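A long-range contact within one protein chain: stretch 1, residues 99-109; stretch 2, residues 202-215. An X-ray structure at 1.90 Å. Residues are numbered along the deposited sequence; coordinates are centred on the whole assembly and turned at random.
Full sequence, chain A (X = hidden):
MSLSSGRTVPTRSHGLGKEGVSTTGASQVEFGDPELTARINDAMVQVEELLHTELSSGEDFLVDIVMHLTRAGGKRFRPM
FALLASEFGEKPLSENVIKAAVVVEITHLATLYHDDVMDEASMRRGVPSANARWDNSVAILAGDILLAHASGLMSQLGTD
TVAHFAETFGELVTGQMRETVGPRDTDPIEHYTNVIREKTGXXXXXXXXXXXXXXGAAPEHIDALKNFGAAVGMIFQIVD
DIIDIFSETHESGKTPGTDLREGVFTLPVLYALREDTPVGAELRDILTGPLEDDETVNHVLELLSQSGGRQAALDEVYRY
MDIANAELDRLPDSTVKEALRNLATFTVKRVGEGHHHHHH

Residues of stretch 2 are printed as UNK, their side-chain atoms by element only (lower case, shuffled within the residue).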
# COMPACT_ATOMS: atom_id res chain seq x y z
N LYS A 99 -8.25 -15.71 10.62
CA LYS A 99 -7.83 -14.32 10.45
C LYS A 99 -6.58 -14.18 9.54
O LYS A 99 -6.49 -13.26 8.72
CB LYS A 99 -7.55 -13.72 11.84
CG LYS A 99 -7.37 -12.23 11.89
CD LYS A 99 -7.36 -11.70 13.36
CE LYS A 99 -8.64 -12.07 14.13
NZ LYS A 99 -8.80 -11.27 15.39
N ALA A 100 -5.59 -15.05 9.73
CA ALA A 100 -4.44 -15.10 8.81
C ALA A 100 -4.85 -15.35 7.36
O ALA A 100 -4.30 -14.74 6.45
CB ALA A 100 -3.39 -16.12 9.29
N ALA A 101 -5.82 -16.24 7.12
CA ALA A 101 -6.26 -16.56 5.77
C ALA A 101 -6.89 -15.34 5.13
O ALA A 101 -6.73 -15.09 3.92
CB ALA A 101 -7.27 -17.74 5.77
N VAL A 102 -7.58 -14.55 5.96
CA VAL A 102 -8.21 -13.34 5.48
C VAL A 102 -7.12 -12.33 5.11
O VAL A 102 -7.22 -11.64 4.10
CB VAL A 102 -9.20 -12.75 6.52
CG1 VAL A 102 -9.62 -11.29 6.14
CG2 VAL A 102 -10.45 -13.68 6.66
N VAL A 103 -6.08 -12.25 5.94
CA VAL A 103 -4.98 -11.34 5.63
C VAL A 103 -4.35 -11.71 4.29
O VAL A 103 -4.08 -10.83 3.46
CB VAL A 103 -3.92 -11.37 6.75
CG1 VAL A 103 -2.59 -10.67 6.29
CG2 VAL A 103 -4.47 -10.64 8.01
N VAL A 104 -4.12 -13.00 4.07
CA VAL A 104 -3.56 -13.44 2.78
C VAL A 104 -4.47 -13.03 1.63
O VAL A 104 -4.02 -12.48 0.61
CB VAL A 104 -3.30 -14.96 2.75
CG1 VAL A 104 -2.90 -15.43 1.32
CG2 VAL A 104 -2.19 -15.29 3.76
N GLU A 105 -5.76 -13.29 1.77
CA GLU A 105 -6.68 -12.95 0.68
C GLU A 105 -6.81 -11.46 0.42
O GLU A 105 -6.93 -11.04 -0.74
CB GLU A 105 -8.06 -13.59 0.88
CG GLU A 105 -8.99 -13.31 -0.28
CD GLU A 105 -8.65 -14.10 -1.56
OE1 GLU A 105 -7.64 -14.82 -1.60
OE2 GLU A 105 -9.43 -14.02 -2.53
N ILE A 106 -6.79 -10.65 1.48
CA ILE A 106 -6.87 -9.19 1.32
C ILE A 106 -5.65 -8.69 0.59
O ILE A 106 -5.71 -7.77 -0.24
CB ILE A 106 -6.94 -8.48 2.70
CG1 ILE A 106 -8.36 -8.66 3.31
CG2 ILE A 106 -6.62 -6.99 2.52
CD1 ILE A 106 -8.45 -8.18 4.82
N THR A 107 -4.51 -9.28 0.91
CA THR A 107 -3.25 -8.89 0.24
C THR A 107 -3.29 -9.23 -1.23
O THR A 107 -2.88 -8.42 -2.08
CB THR A 107 -2.06 -9.56 0.92
OG1 THR A 107 -1.99 -9.09 2.28
CG2 THR A 107 -0.73 -9.20 0.19
N HIS A 108 -3.80 -10.43 -1.52
CA HIS A 108 -4.04 -10.83 -2.90
C HIS A 108 -4.90 -9.82 -3.63
O HIS A 108 -4.56 -9.39 -4.74
CB HIS A 108 -4.69 -12.24 -2.95
CG HIS A 108 -5.19 -12.63 -4.29
ND1 HIS A 108 -4.37 -12.65 -5.41
CD2 HIS A 108 -6.42 -13.02 -4.71
CE1 HIS A 108 -5.09 -13.04 -6.46
NE2 HIS A 108 -6.33 -13.26 -6.06
N LEU A 109 -6.05 -9.44 -3.05
CA LEU A 109 -6.95 -8.48 -3.69
C LEU A 109 -6.29 -7.10 -3.88
O LEU A 109 -6.44 -6.48 -4.95
CB LEU A 109 -8.27 -8.36 -2.91
CG LEU A 109 -9.06 -9.68 -2.85
CD1 LEU A 109 -10.30 -9.58 -1.92
CD2 LEU A 109 -9.46 -10.12 -4.29
N UNK A 202 5.15 -16.46 -3.95
CA UNK A 202 5.47 -16.11 -2.56
C UNK A 202 4.20 -15.99 -1.72
O UNK A 202 4.22 -16.23 -0.51
c UNK A 202 6.30 -14.78 -2.34
c UNK A 202 5.57 -13.56 -2.98
c UNK A 202 7.74 -14.94 -2.80
N UNK A 203 3.10 -15.60 -2.34
CA UNK A 203 1.88 -15.41 -1.55
C UNK A 203 1.19 -16.75 -1.25
O UNK A 203 0.56 -16.91 -0.19
c UNK A 203 -0.31 -13.99 -1.45
c UNK A 203 -1.04 -12.96 -2.38
c UNK A 203 0.92 -14.46 -2.24
c UNK A 203 0.02 -13.33 -0.09
N UNK A 204 1.30 -17.70 -2.16
CA UNK A 204 0.77 -19.04 -1.88
C UNK A 204 1.64 -19.70 -0.80
O UNK A 204 1.11 -20.30 0.14
c UNK A 204 0.71 -19.89 -3.17
c UNK A 204 0.24 -21.31 -2.90
c UNK A 204 -0.25 -19.22 -4.17
c UNK A 204 -0.16 -19.83 -5.56
N UNK A 205 2.96 -19.54 -0.91
CA UNK A 205 3.89 -19.98 0.13
C UNK A 205 3.50 -19.36 1.47
O UNK A 205 3.52 -20.04 2.50
c UNK A 205 5.36 -19.62 -0.24
N UNK A 206 3.14 -18.08 1.45
CA UNK A 206 2.77 -17.38 2.67
C UNK A 206 1.50 -17.95 3.30
O UNK A 206 1.38 -18.02 4.50
o UNK A 206 2.01 -15.23 3.50
c UNK A 206 2.55 -15.87 2.37
N UNK A 207 0.51 -18.29 2.49
CA UNK A 207 -0.70 -18.93 2.98
C UNK A 207 -0.35 -20.23 3.73
O UNK A 207 -0.89 -20.49 4.81
c UNK A 207 -1.62 -19.22 1.85
N UNK A 208 0.56 -21.04 3.18
CA UNK A 208 0.96 -22.32 3.86
C UNK A 208 1.69 -22.00 5.17
O UNK A 208 1.41 -22.58 6.22
N UNK A 209 2.60 -21.05 5.11
CA UNK A 209 3.39 -20.66 6.28
C UNK A 209 2.47 -20.20 7.43
O UNK A 209 2.56 -20.68 8.56
c UNK A 209 4.39 -19.53 5.90
c UNK A 209 5.16 -19.04 7.12
c UNK A 209 7.05 -19.26 8.70
o UNK A 209 7.26 -17.74 10.54
c UNK A 209 5.42 -17.49 9.03
c UNK A 209 4.71 -17.94 7.86
c UNK A 209 6.33 -19.70 7.55
c UNK A 209 6.58 -18.16 9.43
N UNK A 210 1.56 -19.27 7.11
CA UNK A 210 0.73 -18.63 8.12
C UNK A 210 -0.33 -19.59 8.66
O UNK A 210 -0.58 -19.59 9.86
c UNK A 210 0.08 -17.38 7.52
c UNK A 210 1.71 -15.73 8.66
c UNK A 210 0.28 -15.04 6.63
c UNK A 210 1.07 -16.20 7.34
N UNK A 211 -0.97 -20.36 7.78
CA UNK A 211 -1.97 -21.33 8.21
C UNK A 211 -1.35 -22.32 9.18
O UNK A 211 -1.91 -22.57 10.24
N UNK A 212 -0.17 -22.84 8.84
CA UNK A 212 0.50 -23.81 9.70
C UNK A 212 1.00 -23.16 10.99
O UNK A 212 0.86 -23.72 12.09
c UNK A 212 1.64 -24.51 8.96
N UNK A 213 1.61 -21.98 10.88
CA UNK A 213 2.19 -21.34 12.06
C UNK A 213 1.12 -20.98 13.10
O UNK A 213 1.31 -21.21 14.30
c UNK A 213 3.09 -16.82 12.68
s UNK A 213 2.68 -18.21 13.81
c UNK A 213 3.70 -19.43 12.95
c UNK A 213 3.00 -20.08 11.70
N UNK A 214 0.03 -20.36 12.65
CA UNK A 214 -1.06 -20.00 13.56
C UNK A 214 -1.83 -21.19 14.13
O UNK A 214 -2.54 -21.03 15.12
c UNK A 214 -0.85 -16.89 11.92
c UNK A 214 -2.01 -18.95 12.97
c UNK A 214 -0.61 -15.70 13.75
c UNK A 214 -1.42 -17.58 12.93
n UNK A 214 -1.21 -16.83 14.07
n UNK A 214 -0.38 -15.71 12.44
N UNK A 215 -1.68 -22.36 13.52
CA UNK A 215 -2.25 -23.57 14.08
C UNK A 215 -1.30 -24.25 15.07
O UNK A 215 -1.63 -25.30 15.65
c UNK A 215 -2.61 -24.53 12.98

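Position 202 carries three side-chain carbons, one bearing the other two. Branching at the first atom with two equal arms identifies V202, and it lies out of reach of stretch 1. Position 203 has four carbons forked at the second; its CA-to-CB bond points toward the facing helix, and one terminal methyl lies 3.9 Å from V104 CG1, the other 3.7 Å from H108 CA. This is L203, with chi1 t and chi2 p; its CD1 makes the approach to V104 and also lies 4.2 Å from T107 CG2, while CD2 packs against H108, so the fork spreads over one turn of stretch 1.

Position 204 also has four carbons, but the fork is at the first and one arm is two carbons long, which distinguishes I204 from its neighbour. Its CA-to-CB bond points away from stretch 1. A single carbon at position 205 gives A205, which is out of reach. At position 206 one carbon carries one oxygen, and that oxygen is 4.2 Å from V104 CG2; the residue is S206. The hydroxyl is hydrogen-bonded elsewhere in the structure, and here it borders the valine.

Position 207 has one carbon, 4.0 Å from V104 CG1, and is therefore A207. Its CB points sideways, and its CA lies 4.0 Å from V104 CG2, so the valine reaches the backbone itself. Position 208 has no side-chain atoms: G208. Position 209 shows a carbon followed by a six-carbon ring bearing an oxygen, the phenol of Y209, beyond reach of stretch 1.

Position 210 again has four carbons forked at the second, with the CA-to-CB bond pointing toward stretch 1. Its first carbon is 4.1 Å from A100 CB and one terminal methyl is 3.8 Å from V104 CG2. This is L210, and the methyl is CD1. Position 211 lacks side-chain atoms and is G211; an ideal CB would meet nothing of stretch 1 but would be crowded by A207 O at 3.2 Å. Position 212, with one carbon, is A212. Position 213 is an unbranched chain of two carbons, a sulfur and a carbon, the thioether of M213, and neither residue reaches stretch 1.

At position 214 a carbon leads to a five-membered ring of three carbons and two nitrogens, one ring carbon lying 3.7 Å from A100 CB, which meets the ring obliquely. This is the imidazole of H214, and the carbon is CD2. Position 215, a single carbon, is A215, outside the helix and out of reach.

The two helices run nearly antiparallel, at 165°, with axes 9.2 Å apart at their closest. The backbones come nearest where an alanine meets a larger residue: the CA atoms of V104 and A207 are 6.2 Å apart, and those of A100 and L210 6.3 Å. V104 is the central knob, seated among L203, S206, A207 and L210. One turn earlier, A100 packs against L210 and H214; one turn later, T107 and H108 border L203. With no hydrogen bond between the stretches, the contact rests on close, largely apolar packing that buries 355 Å².

Stretch 2, residues 202-215: VLIASAGYLGAMHA
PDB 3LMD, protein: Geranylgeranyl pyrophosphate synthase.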